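Long-range contact in vanadium-dependent haloperoxidase (Zobellia galactanivorans, PDB 4CIT), which probably uses a bound vanadate and hydrogen peroxide to oxidise halide, iodide in particular, in a marine bacterium: residues R64-I76 against A111-I124. Sequence-based numbering, arbitrary orientation.
Sequences RIFAYPNVAAYEI and AAVVAHMELSKRLI
Pro69 is the knob at the middle of this helix pair: its ring drops among His116, Leu119, Ser120 and Leu123. CB lies over the centre of the His116 imidazole, a CH-pi contact of 3.7 Å from Pro69 CB to the ring centroid. The imidazole gets under the proline because its CG stands anti to the backbone N (chi1 -171°), which carries the ring across to the other helix. There Asn70 OD1 approaches the ring's edge, 3.1 Å from His116 NE2, with amide and ring planes 44° apart. NE2 is hydrogen-bonded to a water that donates to Phe66 O, while ND1 bonds Ser44 of helix 38-55, so the ring's rotation is fixed from both nitrogens. A second water donates to Ile65 O and to Ser120 OG; that hydroxyl in turn gives its own proton to His116 O, from the opposite face to Ser120 N. With an imino acid at 69, the helical bond to Ile65 O cannot form, the helix kinks, and the water takes up the carbonyl instead. The two helices run nearly antiparallel (159°, axes 7.9 Å apart) within the largely helical fold of this PAP2-superfamily haloperoxidase. Toward Ile76 small residues bring the backbones close: Ala73 CB packs 3.9 Å from Ala112 CB, and Ile76 CD1 lies against Ala111, Ala112 and Ala115. At the other end Leu123 is the reciprocal knob, among Arg64, Ile65, Tyr68 and Pro69. Leu123 CD1 packs against Pro69 CG at 3.7 Å, and CD2 approaches the Arg64 guanidinium obliquely, the extended arginine chain having carried its head out to a salt bridge with Asp170.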
ATOM      1  N   ARG A  64       1.741  -6.302  -1.316  1.00 11.36           N
ATOM      2  CA  ARG A  64       2.390  -7.528  -0.869  1.00 11.94           C
ATOM      3  C   ARG A  64       3.948  -7.342  -0.988  1.00 11.62           C
ATOM      4  O   ARG A  64       4.740  -7.756  -0.153  1.00 11.05           O
ATOM      5  CB  ARG A  64       1.895  -8.684  -1.725  1.00 13.35           C
ATOM      6  CG  ARG A  64       2.546 -10.027  -1.456  1.00 14.30           C
ATOM      7  CD  ARG A  64       1.884 -11.191  -2.251  1.00 12.77           C
ATOM      8  NE  ARG A  64       2.525 -12.452  -1.937  1.00 13.05           N
ATOM      9  CZ  ARG A  64       3.572 -12.993  -2.493  1.00 13.73           C
ATOM     10  NH1 ARG A  64       4.223 -12.395  -3.496  1.00 15.37           N
ATOM     11  NH2 ARG A  64       3.962 -14.151  -2.049  1.00 15.03           N
ATOM     12  N   ILE A  65       4.375  -6.702  -2.063  1.00 11.14           N
ATOM     13  CA  ILE A  65       5.810  -6.357  -2.333  1.00 12.04           C
ATOM     14  C   ILE A  65       6.409  -5.451  -1.248  1.00 11.10           C
ATOM     15  O   ILE A  65       7.532  -5.635  -0.850  1.00 10.92           O
ATOM     16  CB  ILE A  65       5.930  -5.732  -3.725  1.00 13.06           C
ATOM     17  CG1 ILE A  65       5.566  -6.813  -4.777  1.00 15.68           C
ATOM     18  CG2 ILE A  65       7.374  -5.290  -3.960  1.00 13.43           C
ATOM     19  CD1 ILE A  65       5.436  -6.278  -6.185  1.00 19.51           C
ATOM     20  N   PHE A  66       5.643  -4.484  -0.723  1.00 10.66           N
ATOM     21  CA  PHE A  66       6.096  -3.626   0.363  1.00 10.62           C
ATOM     22  C   PHE A  66       6.146  -4.343   1.706  1.00 10.28           C
ATOM     23  O   PHE A  66       7.077  -4.127   2.447  1.00 10.93           O
ATOM     24  CB  PHE A  66       5.193  -2.393   0.505  1.00 10.83           C
ATOM     25  CG  PHE A  66       5.401  -1.392  -0.572  1.00 11.02           C
ATOM     26  CD1 PHE A  66       6.634  -0.858  -0.802  1.00 12.17           C
ATOM     27  CD2 PHE A  66       4.327  -0.925  -1.291  1.00 11.59           C
ATOM     28  CE1 PHE A  66       6.805   0.089  -1.788  1.00 11.46           C
ATOM     29  CE2 PHE A  66       4.480  -0.020  -2.314  1.00 12.24           C
ATOM     30  CZ  PHE A  66       5.737   0.493  -2.566  1.00 11.84           C
ATOM     31  N   ALA A  67       5.187  -5.217   2.001  1.00  9.29           N
ATOM     32  CA  ALA A  67       5.074  -5.765   3.332  1.00  9.10           C
ATOM     33  C   ALA A  67       6.106  -6.776   3.776  1.00  9.00           C
ATOM     34  O   ALA A  67       6.686  -6.624   4.847  1.00 10.81           O
ATOM     35  CB  ALA A  67       3.708  -6.386   3.544  1.00 10.15           C
ATOM     36  N   TYR A  68       6.346  -7.797   2.959  1.00  9.07           N
ATOM     37  CA  TYR A  68       7.230  -8.857   3.342  1.00  8.82           C
ATOM     38  C   TYR A  68       8.695  -8.406   3.628  1.00  9.45           C
ATOM     39  O   TYR A  68       9.291  -8.838   4.615  1.00  8.46           O
ATOM     40  CB  TYR A  68       7.244 -10.005   2.351  1.00  9.29           C
ATOM     41  CG  TYR A  68       6.032 -10.892   2.519  1.00  9.37           C
ATOM     42  CD1 TYR A  68       5.903 -11.759   3.635  1.00  9.28           C
ATOM     43  CD2 TYR A  68       5.069 -10.911   1.568  1.00 10.36           C
ATOM     44  CE1 TYR A  68       4.795 -12.615   3.772  1.00 10.79           C
ATOM     45  CE2 TYR A  68       3.923 -11.718   1.702  1.00 12.56           C
ATOM     46  CZ  TYR A  68       3.799 -12.584   2.781  1.00 12.69           C
ATOM     47  OH  TYR A  68       2.722 -13.397   2.874  1.00 13.44           O
ATOM     48  N   PRO A  69       9.282  -7.579   2.778  1.00  8.67           N
ATOM     49  CA  PRO A  69      10.636  -7.157   3.064  1.00  9.15           C
ATOM     50  C   PRO A  69      10.740  -6.299   4.343  1.00  8.74           C
ATOM     51  O   PRO A  69      11.706  -6.416   5.094  1.00  7.78           O
ATOM     52  CB  PRO A  69      11.003  -6.366   1.836  1.00  9.65           C
ATOM     53  CG  PRO A  69      10.137  -6.948   0.730  1.00 10.78           C
ATOM     54  CD  PRO A  69       8.835  -7.070   1.445  1.00  8.67           C
ATOM     55  N   ASN A  70       9.749  -5.464   4.625  1.00  8.23           N
ATOM     56  CA  ASN A  70       9.737  -4.786   5.897  1.00  8.74           C
ATOM     57  C   ASN A  70       9.632  -5.708   7.058  1.00  8.27           C
ATOM     58  O   ASN A  70      10.337  -5.504   8.086  1.00  8.86           O
ATOM     59  CB  ASN A  70       8.625  -3.718   5.939  1.00  9.18           C
ATOM     60  CG  ASN A  70       8.932  -2.564   5.040  1.00 11.36           C
ATOM     61  OD1 ASN A  70      10.126  -2.128   4.910  1.00 11.44           O
ATOM     62  ND2 ASN A  70       7.871  -1.908   4.558  1.00 11.20           N
ATOM     63  N   VAL A  71       8.788  -6.755   7.004  1.00  9.04           N
ATOM     64  CA  VAL A  71       8.679  -7.691   8.113  1.00  9.20           C
ATOM     65  C   VAL A  71      10.019  -8.325   8.383  1.00 10.30           C
ATOM     66  O   VAL A  71      10.397  -8.490   9.575  1.00  8.24           O
ATOM     67  CB  VAL A  71       7.540  -8.755   7.874  1.00  8.72           C
ATOM     68  CG1 VAL A  71       7.551  -9.885   8.862  1.00  8.98           C
ATOM     69  CG2 VAL A  71       6.193  -8.063   7.885  1.00  9.70           C
ATOM     70  N   ALA A  72      10.713  -8.778   7.313  1.00 10.20           N
ATOM     71  CA  ALA A  72      12.050  -9.350   7.504  1.00  9.65           C
ATOM     72  C   ALA A  72      13.059  -8.444   8.236  1.00  9.20           C
ATOM     73  O   ALA A  72      13.706  -8.849   9.219  1.00  9.18           O
ATOM     74  CB  ALA A  72      12.638  -9.848   6.161  1.00  9.64           C
ATOM     75  N   ALA A  73      13.147  -7.197   7.781  1.00  9.34           N
ATOM     76  CA  ALA A  73      13.997  -6.232   8.459  1.00  9.22           C
ATOM     77  C   ALA A  73      13.584  -5.938   9.861  1.00  9.20           C
ATOM     78  O   ALA A  73      14.424  -5.903  10.797  1.00  9.77           O
ATOM     79  CB  ALA A  73      13.980  -4.972   7.666  1.00  9.71           C
ATOM     80  N   TYR A  74      12.279  -5.765  10.074  1.00  8.75           N
ATOM     81  CA  TYR A  74      11.756  -5.516  11.407  1.00  9.74           C
ATOM     82  C   TYR A  74      12.058  -6.643  12.335  1.00  9.32           C
ATOM     83  O   TYR A  74      12.503  -6.450  13.491  1.00  8.18           O
ATOM     84  CB  TYR A  74      10.207  -5.278  11.371  1.00 10.15           C
ATOM     85  CG  TYR A  74       9.672  -5.086  12.783  1.00  9.10           C
ATOM     86  CD1 TYR A  74       9.814  -3.873  13.413  1.00 10.04           C
ATOM     87  CD2 TYR A  74       9.137  -6.187  13.496  1.00  9.28           C
ATOM     88  CE1 TYR A  74       9.514  -3.723  14.741  1.00  9.70           C
ATOM     89  CE2 TYR A  74       8.774  -6.036  14.832  1.00  8.68           C
ATOM     90  CZ  TYR A  74       8.861  -4.757  15.395  1.00  9.99           C
ATOM     91  OH  TYR A  74       8.486  -4.576  16.711  1.00 11.91           O
ATOM     92  N   GLU A  75      11.918  -7.889  11.858  1.00  9.04           N
ATOM     93  CA  GLU A  75      12.288  -8.995  12.755  1.00  9.40           C
ATOM     94  C   GLU A  75      13.752  -8.963  13.255  1.00  9.82           C
ATOM     95  O   GLU A  75      14.072  -9.357  14.386  1.00  8.83           O
ATOM     96  CB  GLU A  75      11.957 -10.369  12.179  1.00 10.02           C
ATOM     97  CG  GLU A  75      10.463 -10.621  12.053  1.00 11.05           C
ATOM     98  CD  GLU A  75       9.785 -10.634  13.462  1.00 14.11           C
ATOM     99  OE1 GLU A  75      10.061 -11.523  14.345  1.00 15.62           O
ATOM    100  OE2 GLU A  75       9.128  -9.654  13.773  1.00 13.38           O
ATOM    101  N   ILE A  76      14.631  -8.597  12.407  1.00  9.98           N
ATOM    102  CA  ILE A  76      16.078  -8.401  12.781  1.00 10.68           C
ATOM    103  C   ILE A  76      16.253  -7.377  13.874  1.00 12.87           C
ATOM    104  O   ILE A  76      16.904  -7.626  14.932  1.00 11.82           O
ATOM    105  CB  ILE A  76      16.958  -8.175  11.570  1.00 11.36           C
ATOM    106  CG1 ILE A  76      17.061  -9.445  10.735  1.00 12.20           C
ATOM    107  CG2 ILE A  76      18.367  -7.730  12.057  1.00 12.65           C
ATOM    108  CD1 ILE A  76      17.640  -9.203   9.333  1.00 12.83           C
ATOM    109  N   ALA A 111      22.340  -6.009   8.361  1.00  9.56           N
ATOM    110  CA  ALA A 111      21.634  -7.259   8.075  1.00  9.91           C
ATOM    111  C   ALA A 111      20.208  -7.028   7.671  1.00  8.25           C
ATOM    112  O   ALA A 111      19.742  -7.625   6.705  1.00  8.40           O
ATOM    113  CB  ALA A 111      21.684  -8.223   9.221  1.00 10.16           C
ATOM    114  N   ALA A 112      19.560  -6.069   8.344  1.00  9.22           N
ATOM    115  CA  ALA A 112      18.135  -5.726   8.056  1.00  9.23           C
ATOM    116  C   ALA A 112      18.009  -5.180   6.636  1.00 10.15           C
ATOM    117  O   ALA A 112      17.048  -5.556   5.947  1.00  9.70           O
ATOM    118  CB  ALA A 112      17.615  -4.750   9.078  1.00  9.97           C
ATOM    119  N   VAL A 113      18.898  -4.268   6.211  1.00  9.36           N
ATOM    120  CA  VAL A 113      18.886  -3.736   4.827  1.00 10.38           C
ATOM    121  C   VAL A 113      19.135  -4.844   3.801  1.00 10.14           C
ATOM    122  O   VAL A 113      18.472  -4.914   2.779  1.00 10.18           O
ATOM    123  CB  VAL A 113      19.793  -2.512   4.586  1.00 11.13           C
ATOM    124  CG1 VAL A 113      19.635  -2.078   3.144  1.00 12.65           C
ATOM    125  CG2 VAL A 113      19.371  -1.423   5.601  1.00 13.90           C
ATOM    126  N   VAL A 114      20.025  -5.745   4.105  1.00  9.92           N
ATOM    127  CA  VAL A 114      20.343  -6.858   3.208  1.00  9.31           C
ATOM    128  C   VAL A 114      19.119  -7.723   3.040  1.00  9.39           C
ATOM    129  O   VAL A 114      18.747  -8.088   1.931  1.00 10.14           O
ATOM    130  CB  VAL A 114      21.522  -7.713   3.811  1.00  9.61           C
ATOM    131  CG1 VAL A 114      21.592  -9.100   3.207  1.00 10.55           C
ATOM    132  CG2 VAL A 114      22.885  -7.072   3.529  1.00  9.65           C
ATOM    133  N   ALA A 115      18.465  -8.056   4.166  1.00  8.16           N
ATOM    134  CA  ALA A 115      17.184  -8.857   4.099  1.00  8.54           C
ATOM    135  C   ALA A 115      16.102  -8.154   3.234  1.00  8.17           C
ATOM    136  O   ALA A 115      15.430  -8.800   2.380  1.00  9.67           O
ATOM    137  CB  ALA A 115      16.708  -9.154   5.495  1.00  8.86           C
ATOM    138  N   HIS A 116      15.936  -6.852   3.480  1.00  7.79           N
ATOM    139  CA  HIS A 116      14.916  -6.038   2.777  1.00  9.03           C
ATOM    140  C   HIS A 116      15.191  -6.093   1.240  1.00  9.82           C
ATOM    141  O   HIS A 116      14.291  -6.363   0.441  1.00  9.92           O
ATOM    142  CB  HIS A 116      14.919  -4.630   3.296  1.00  9.18           C
ATOM    143  CG  HIS A 116      13.794  -3.822   2.799  1.00  9.44           C
ATOM    144  ND1 HIS A 116      13.755  -3.315   1.522  1.00  9.79           N
ATOM    145  CD2 HIS A 116      12.621  -3.460   3.397  1.00  9.93           C
ATOM    146  CE1 HIS A 116      12.577  -2.718   1.337  1.00 11.02           C
ATOM    147  NE2 HIS A 116      11.895  -2.767   2.470  1.00 10.54           N
ATOM    148  N   MET A 117      16.460  -5.843   0.843  1.00  9.60           N
ATOM    149  CA  MET A 117      16.775  -5.844  -0.564  1.00  9.48           C
ATOM    150  C   MET A 117      16.605  -7.201  -1.180  1.00  9.66           C
ATOM    151  O   MET A 117      16.120  -7.331  -2.293  1.00 11.55           O
ATOM    152  CB  MET A 117      18.189  -5.309  -0.814  1.00  9.25           C
ATOM    153  CG  MET A 117      18.376  -3.893  -0.430  1.00  9.24           C
ATOM    154  SD  MET A 117      19.964  -3.055  -0.911  1.00  7.33           S
ATOM    155  CE  MET A 117      21.080  -4.027   0.113  1.00  9.86           C
ATOM    156  N   GLU A 118      17.046  -8.248  -0.478  1.00 10.29           N
ATOM    157  CA  GLU A 118      16.954  -9.579  -1.065  1.00 10.84           C
ATOM    158  C   GLU A 118      15.483  -9.998  -1.299  1.00 11.08           C
ATOM    159  O   GLU A 118      15.116 -10.471  -2.361  1.00 10.53           O
ATOM    160  CB  GLU A 118      17.560 -10.631  -0.059  1.00 10.30           C
ATOM    161  CG  GLU A 118      17.287 -12.095  -0.360  1.00 11.23           C
ATOM    162  CD  GLU A 118      17.793 -12.611  -1.684  1.00 14.51           C
ATOM    163  OE1 GLU A 118      18.617 -11.979  -2.333  1.00 15.65           O
ATOM    164  OE2 GLU A 118      17.204 -13.610  -2.187  1.00 16.98           O
ATOM    165  N   LEU A 119      14.591  -9.744  -0.315  1.00 10.30           N
ATOM    166  CA  LEU A 119      13.179 -10.091  -0.518  1.00 10.66           C
ATOM    167  C   LEU A 119      12.510  -9.196  -1.535  1.00 10.19           C
ATOM    168  O   LEU A 119      11.706  -9.690  -2.338  1.00 10.90           O
ATOM    169  CB  LEU A 119      12.397 -10.087   0.788  1.00 10.58           C
ATOM    170  CG  LEU A 119      12.909 -11.188   1.678  1.00 11.94           C
ATOM    171  CD1 LEU A 119      12.138 -11.134   2.911  1.00 14.60           C
ATOM    172  CD2 LEU A 119      12.694 -12.574   1.107  1.00 15.55           C
ATOM    173  N   SER A 120      12.857  -7.922  -1.529  1.00  9.65           N
ATOM    174  CA  SER A 120      12.344  -7.010  -2.537  1.00 10.48           C
ATOM    175  C   SER A 120      12.691  -7.538  -3.980  1.00 11.25           C
ATOM    176  O   SER A 120      11.844  -7.586  -4.839  1.00 12.02           O
ATOM    177  CB  SER A 120      12.866  -5.656  -2.369  1.00 10.54           C
ATOM    178  OG  SER A 120      12.356  -5.048  -1.209  1.00 10.86           O
ATOM    179  N   LYS A 121      13.933  -7.964  -4.174  1.00 11.76           N
ATOM    180  CA  LYS A 121      14.421  -8.553  -5.416  1.00 12.25           C
ATOM    181  C   LYS A 121      13.603  -9.756  -5.773  1.00 12.32           C
ATOM    182  O   LYS A 121      13.215  -9.887  -6.939  1.00 11.62           O
ATOM    183  CB  LYS A 121      15.876  -8.943  -5.292  1.00 13.08           C
ATOM    184  CG  LYS A 121      16.598  -9.450  -6.518  1.00 15.99           C
ATOM    185  CD  LYS A 121      17.744 -10.366  -6.095  1.00 16.69           C
ATOM    186  CE  LYS A 121      17.189 -11.735  -5.709  1.00 17.99           C
ATOM    187  NZ  LYS A 121      18.274 -12.593  -5.116  1.00 22.78           N
ATOM    188  N   ARG A 122      13.327 -10.650  -4.840  1.00 12.68           N
ATOM    189  CA  ARG A 122      12.516 -11.807  -5.142  1.00 14.01           C
ATOM    190  C   ARG A 122      11.090 -11.484  -5.585  1.00 15.68           C
ATOM    191  O   ARG A 122      10.522 -12.271  -6.360  1.00 16.31           O
ATOM    192  CB  ARG A 122      12.446 -12.752  -3.977  1.00 14.41           C
ATOM    193  CG  ARG A 122      13.740 -13.330  -3.555  1.00 15.52           C
ATOM    194  CD  ARG A 122      13.512 -14.426  -2.535  1.00 17.29           C
ATOM    195  NE  ARG A 122      14.708 -14.649  -1.755  1.00 16.35           N
ATOM    196  CZ  ARG A 122      14.773 -15.595  -0.818  1.00 18.20           C
ATOM    197  NH1 ARG A 122      13.708 -16.392  -0.582  1.00 17.91           N
ATOM    198  NH2 ARG A 122      15.895 -15.751  -0.124  1.00 17.05           N
ATOM    199  N   LEU A 123      10.562 -10.372  -5.136  1.00 13.97           N
ATOM    200  CA  LEU A 123       9.125 -10.033  -5.321  1.00 14.08           C
ATOM    201  C   LEU A 123       8.848  -9.198  -6.589  1.00 15.68           C
ATOM    202  O   LEU A 123       7.713  -9.040  -6.970  1.00 17.88           O
ATOM    203  CB  LEU A 123       8.656  -9.276  -4.095  1.00 13.41           C
ATOM    204  CG  LEU A 123       8.434 -10.112  -2.887  1.00 14.87           C
ATOM    205  CD1 LEU A 123       8.424  -9.234  -1.595  1.00 14.61           C
ATOM    206  CD2 LEU A 123       7.137 -10.845  -3.076  1.00 15.76           C
ATOM    207  N   ILE A 124       9.884  -8.725  -7.247  1.00 16.53           N
ATOM    208  CA  ILE A 124       9.717  -8.066  -8.545  1.00 15.62           C
ATOM    209  C   ILE A 124      10.255  -8.893  -9.707  1.00 18.52           C
ATOM    210  O   ILE A 124      10.861  -9.874  -9.501  1.00 17.38           O
ATOM    211  CB  ILE A 124      10.171  -6.588  -8.569  1.00 15.39           C
ATOM    212  CG1 ILE A 124      11.552  -6.295  -8.029  1.00 16.16           C
ATOM    213  CG2 ILE A 124       9.231  -5.738  -7.771  1.00 16.44           C
ATOM    214  CD1 ILE A 124      12.640  -6.972  -8.760  1.00 18.17           C
TER
HETATM  215  O   HOH W   1       9.748  -3.782  -0.708  1.00 12.10           O
HETATM  216  O   HOH W   2       9.106  -2.418   1.651  1.00 11.01           O